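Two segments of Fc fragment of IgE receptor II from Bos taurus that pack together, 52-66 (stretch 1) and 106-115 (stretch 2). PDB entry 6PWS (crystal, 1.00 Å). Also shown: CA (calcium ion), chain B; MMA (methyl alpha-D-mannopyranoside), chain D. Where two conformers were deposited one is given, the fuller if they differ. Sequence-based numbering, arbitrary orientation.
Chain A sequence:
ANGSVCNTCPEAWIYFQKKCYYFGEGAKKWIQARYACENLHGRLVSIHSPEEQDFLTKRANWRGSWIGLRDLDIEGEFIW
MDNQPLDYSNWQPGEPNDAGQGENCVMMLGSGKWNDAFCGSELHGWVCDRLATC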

# COMPACT_ATOMS: atom_id res chain seq x y z
N GLU A 52 12.20 -3.78 -1.41
CA GLU A 52 11.20 -2.75 -1.15
C GLU A 52 10.23 -3.20 -0.07
O GLU A 52 9.88 -2.44 0.84
N GLN A 53 9.77 -4.46 -0.15
CA GLN A 53 8.90 -4.97 0.90
C GLN A 53 9.59 -4.92 2.26
O GLN A 53 8.97 -4.57 3.26
N ASP A 54 10.88 -5.28 2.33
CA ASP A 54 11.60 -5.27 3.60
C ASP A 54 11.62 -3.87 4.20
O ASP A 54 11.41 -3.69 5.42
N PHE A 55 11.86 -2.86 3.37
CA PHE A 55 11.84 -1.47 3.83
C PHE A 55 10.50 -1.16 4.50
O PHE A 55 10.44 -0.54 5.57
N LEU A 56 9.41 -1.57 3.85
CA LEU A 56 8.06 -1.31 4.35
C LEU A 56 7.73 -2.14 5.59
O LEU A 56 7.18 -1.62 6.56
N THR A 57 8.03 -3.45 5.56
CA THR A 57 7.75 -4.32 6.70
C THR A 57 8.37 -3.76 7.97
O THR A 57 7.74 -3.73 9.03
N LYS A 58 9.62 -3.33 7.88
CA LYS A 58 10.32 -2.87 9.07
C LYS A 58 9.70 -1.62 9.67
O LYS A 58 9.86 -1.39 10.87
N ARG A 59 8.98 -0.83 8.86
CA ARG A 59 8.44 0.48 9.22
C ARG A 59 6.92 0.50 9.33
O ARG A 59 6.34 1.57 9.59
N ALA A 60 6.27 -0.64 9.14
CA ALA A 60 4.83 -0.70 9.01
C ALA A 60 4.13 -0.45 10.34
O ALA A 60 4.61 -0.81 11.42
N ASN A 61 2.93 0.10 10.24
CA ASN A 61 2.07 0.32 11.40
C ASN A 61 1.56 -1.03 11.92
O ASN A 61 1.02 -1.83 11.15
N TRP A 62 1.75 -1.29 13.21
CA TRP A 62 1.42 -2.59 13.78
C TRP A 62 -0.08 -2.86 13.83
O TRP A 62 -0.48 -4.01 14.04
N ARG A 63 -0.92 -1.83 13.63
CA ARG A 63 -2.36 -2.03 13.55
C ARG A 63 -2.86 -2.23 12.11
O ARG A 63 -4.06 -2.44 11.91
N GLY A 64 -1.97 -2.21 11.13
CA GLY A 64 -2.33 -2.45 9.74
C GLY A 64 -2.38 -1.16 8.93
O GLY A 64 -2.61 -0.07 9.47
N SER A 65 -2.18 -1.28 7.61
CA SER A 65 -2.11 -0.09 6.77
C SER A 65 -2.47 -0.40 5.32
O SER A 65 -2.14 -1.46 4.79
N TRP A 66 -3.13 0.55 4.67
CA TRP A 66 -3.49 0.37 3.27
C TRP A 66 -2.29 0.49 2.34
O TRP A 66 -1.40 1.33 2.54
N VAL A 106 -6.34 -4.02 -0.60
CA VAL A 106 -5.27 -4.73 0.09
C VAL A 106 -4.60 -3.85 1.14
O VAL A 106 -4.33 -2.66 0.92
N MET A 107 -4.32 -4.48 2.28
CA MET A 107 -3.61 -3.89 3.40
C MET A 107 -2.39 -4.74 3.74
O MET A 107 -2.33 -5.94 3.43
N MET A 108 -1.42 -4.10 4.41
CA MET A 108 -0.41 -4.82 5.17
C MET A 108 -0.92 -5.04 6.58
O MET A 108 -1.43 -4.11 7.23
N LEU A 109 -0.79 -6.27 7.07
CA LEU A 109 -0.93 -6.56 8.49
C LEU A 109 0.23 -5.90 9.25
O LEU A 109 1.14 -5.32 8.66
N GLY A 110 0.21 -5.99 10.58
CA GLY A 110 1.30 -5.44 11.37
C GLY A 110 2.65 -6.05 11.06
O GLY A 110 3.68 -5.41 11.30
N SER A 111 2.67 -7.28 10.53
CA SER A 111 3.87 -8.00 10.14
C SER A 111 4.36 -7.64 8.74
O SER A 111 5.39 -8.19 8.31
N GLY A 112 3.64 -6.79 8.02
CA GLY A 112 3.94 -6.50 6.63
C GLY A 112 3.32 -7.45 5.63
O GLY A 112 3.31 -7.14 4.43
N LYS A 113 2.80 -8.60 6.07
CA LYS A 113 2.17 -9.55 5.15
C LYS A 113 0.85 -8.96 4.64
O LYS A 113 0.15 -8.25 5.36
N TRP A 114 0.52 -9.27 3.39
CA TRP A 114 -0.64 -8.67 2.75
C TRP A 114 -1.92 -9.45 3.02
O TRP A 114 -1.92 -10.69 3.04
N ASN A 115 -3.01 -8.72 3.17
CA ASN A 115 -4.34 -9.28 3.35
C ASN A 115 -5.33 -8.45 2.53
O ASN A 115 -5.31 -7.22 2.61

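The contact joins a helix and the strand that follows it to a pair of strands and their connecting turn, through a short antiparallel bridge, a methionine packed against Leu56 of the helix and Ala60 after it, and a few polar side-chain and water links, burying 672 Å² in all. The bridge is defined by two backbone hydrogen bonds, Ser65 N to Met108 O at 3.0 Å and Met108 N to Ser65 O at 2.8 Å, which put both side chains on the same face of the sheet.

On that face Met108 (m, t, m) is the most covered residue. Its SD lies 4.2 Å from Leu56 CB, its CE 4.4 Å from Ala60 CB and 3.6 Å from Ser65 OG; Leu56 (m, t) and Ala60 both direct CA-to-CB toward the second stretch. One residue along, the side chains diverge: Trp66 (m, 121°) starts away, yet its ring returns, with CE3 4.0 Å from Met107 CB and 3.4 Å from Val106 O, the latter at the ring edge.

Gln53 (t, p) leaves the helix sideways, but its end reaches across. Trp114 NE1 donates to Gln53 OE1 at 2.8 Å, near the plane of the indole, while Gln53 NE2 donates to Thr57 OG1 at 2.9 Å (165°), so the amide is anchored at both ends.

Glycines allow the stretches to approach closely at two points, and at Gly112 the backbone angles call for glycine in any case. An ideal CB on Gly112 would fall 2.3 Å from Thr57 OG1, and one on Gly110 2.5 Å from Trp62 O.

Three waters link the stretches. Water 1 donates to Thr57 O (2.7 Å) and Gly110 O (2.8 Å); water 2 bridges Thr57 OG1 (3.2 Å) and Ser111 O (2.9 Å); water 3 lies 2.7 Å from Ser65 OG, 2.8 Å from Asn61 O and 3.1 Å from Leu109 O. The calcium and mannoside sit outside this interface, beside Asn115, which has no contact with the first stretch.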

# COMPACT_ATOMS: atom_id res chain seq x y z
CB GLU A 52 10.48 -2.41 -2.46
CG GLU A 52 9.46 -1.29 -2.34
CD GLU A 52 8.92 -0.82 -3.68
OE1 GLU A 52 8.85 -1.63 -4.63
OE2 GLU A 52 8.56 0.38 -3.76
CB GLN A 53 8.45 -6.39 0.59
CG GLN A 53 7.53 -6.96 1.68
CD GLN A 53 6.22 -6.21 1.79
OE1 GLN A 53 5.47 -6.12 0.82
NE2 GLN A 53 5.93 -5.67 2.97
CB ASP A 54 13.02 -5.81 3.37
CG ASP A 54 13.95 -5.63 4.56
OD1 ASP A 54 13.77 -6.35 5.56
OD2 ASP A 54 14.88 -4.79 4.50
CB PHE A 55 12.11 -0.54 2.64
CG PHE A 55 11.84 0.92 2.91
CD1 PHE A 55 10.62 1.47 2.57
CD2 PHE A 55 12.78 1.74 3.52
CE1 PHE A 55 10.34 2.81 2.82
CE2 PHE A 55 12.51 3.08 3.77
CZ PHE A 55 11.29 3.61 3.42
CB LEU A 56 7.04 -1.57 3.24
CG LEU A 56 7.16 -0.62 2.04
CD1 LEU A 56 6.29 -1.11 0.90
CD2 LEU A 56 6.82 0.81 2.42
CB THR A 57 8.31 -5.71 6.40
OG1 THR A 57 7.49 -6.30 5.39
CG2 THR A 57 8.35 -6.60 7.65
CB LYS A 58 11.80 -2.65 8.74
CG LYS A 58 12.52 -3.97 8.47
CD LYS A 58 14.01 -3.80 8.22
CE LYS A 58 14.28 -2.82 7.10
NZ LYS A 58 15.67 -2.96 6.55
CB ARG A 59 8.93 1.49 8.18
CG ARG A 59 10.42 1.72 8.25
CD ARG A 59 10.94 2.45 7.04
NE ARG A 59 12.37 2.75 7.12
CZ ARG A 59 13.34 1.88 6.86
NH1 ARG A 59 13.07 0.62 6.53
NH2 ARG A 59 14.60 2.29 6.96
CB ALA A 60 4.40 -2.06 8.47
CB ASN A 61 0.90 1.22 10.96
CG ASN A 61 0.07 1.72 12.12
OD1 ASN A 61 -0.35 0.95 12.98
ND2 ASN A 61 -0.20 3.03 12.13
CB TRP A 62 2.06 -2.76 15.16
CG TRP A 62 3.56 -2.83 15.09
CD1 TRP A 62 4.33 -2.90 13.96
CD2 TRP A 62 4.48 -2.82 16.19
NE1 TRP A 62 5.66 -2.94 14.29
CE2 TRP A 62 5.78 -2.90 15.65
CE3 TRP A 62 4.32 -2.72 17.58
CZ2 TRP A 62 6.93 -2.89 16.46
CZ3 TRP A 62 5.45 -2.69 18.38
CH2 TRP A 62 6.74 -2.78 17.82
CB ARG A 63 -3.11 -0.88 14.23
CG ARG A 63 -2.97 -0.89 15.73
CD ARG A 63 -3.88 0.13 16.42
NE ARG A 63 -3.46 1.50 16.15
CZ ARG A 63 -4.18 2.58 16.45
NH1 ARG A 63 -5.37 2.47 17.03
NH2 ARG A 63 -3.70 3.79 16.17
CB SER A 65 -0.71 0.55 6.83
OG SER A 65 0.33 -0.35 6.50
CB TRP A 66 -4.51 1.42 2.85
CG TRP A 66 -5.87 1.29 3.45
CD1 TRP A 66 -6.51 2.22 4.21
CD2 TRP A 66 -6.77 0.18 3.34
NE1 TRP A 66 -7.76 1.77 4.57
CE2 TRP A 66 -7.95 0.52 4.04
CE3 TRP A 66 -6.70 -1.08 2.72
CZ2 TRP A 66 -9.04 -0.34 4.13
CZ3 TRP A 66 -7.78 -1.94 2.81
CH2 TRP A 66 -8.94 -1.56 3.51
CB VAL A 106 -4.25 -5.32 -0.90
CG1 VAL A 106 -3.17 -6.12 -0.18
CG2 VAL A 106 -4.96 -6.20 -1.92
CB MET A 107 -4.51 -3.81 4.65
CG MET A 107 -4.86 -5.19 5.21
SD MET A 107 -6.02 -5.19 6.59
CE MET A 107 -5.00 -4.46 7.87
CB MET A 108 0.90 -4.04 5.26
CG MET A 108 1.75 -4.07 4.02
SD MET A 108 3.39 -3.31 4.25
CE MET A 108 2.95 -1.56 4.35
CB LEU A 109 -0.94 -8.07 8.70
CG LEU A 109 -2.04 -8.83 7.96
CD1 LEU A 109 -1.84 -10.33 8.15
CD2 LEU A 109 -3.43 -8.41 8.43
CB SER A 111 3.52 -9.49 10.09
OG SER A 111 2.53 -9.66 9.08
CB LYS A 113 1.92 -10.88 5.86
CG LYS A 113 3.19 -11.66 6.22
CD LYS A 113 3.86 -12.25 4.99
CE LYS A 113 5.17 -12.94 5.32
NZ LYS A 113 5.84 -13.38 4.08
CB TRP A 114 -0.45 -8.56 1.24
CG TRP A 114 0.79 -7.86 0.77
CD1 TRP A 114 1.70 -7.14 1.49
CD2 TRP A 114 1.25 -7.86 -0.58
NE1 TRP A 114 2.70 -6.68 0.67
CE2 TRP A 114 2.45 -7.11 -0.61
CE3 TRP A 114 0.77 -8.41 -1.77
CZ2 TRP A 114 3.19 -6.94 -1.78
CZ3 TRP A 114 1.50 -8.23 -2.94
CH2 TRP A 114 2.69 -7.50 -2.93
CB ASN A 115 -4.75 -9.22 4.83
CG ASN A 115 -6.17 -9.63 5.04
OD1 ASN A 115 -6.61 -10.65 4.49
ND2 ASN A 115 -6.92 -8.86 5.82
CA CA B . -8.71 -11.46 3.52
C1 MMA D . -10.90 -11.72 8.87
C2 MMA D . -10.45 -10.67 7.87
C3 MMA D . -10.13 -11.34 6.59
C4 MMA D . -9.02 -12.35 6.76
C5 MMA D . -9.37 -13.36 7.85
C6 MMA D . -8.17 -14.21 8.16
C7 MMA D . -12.53 -13.44 9.01
O1 MMA D . -12.00 -12.33 8.33
O2 MMA D . -9.30 -9.95 8.33
O3 MMA D . -9.68 -10.38 5.61
O4 MMA D . -8.81 -12.97 5.50
O5 MMA D . -9.79 -12.71 9.10
O6 MMA D . -8.50 -15.12 9.17
O HOH W 1 6.20 -5.63 10.13
O HOH W 2 6.28 -9.28 5.77
O HOH W 3 0.90 -2.21 8.42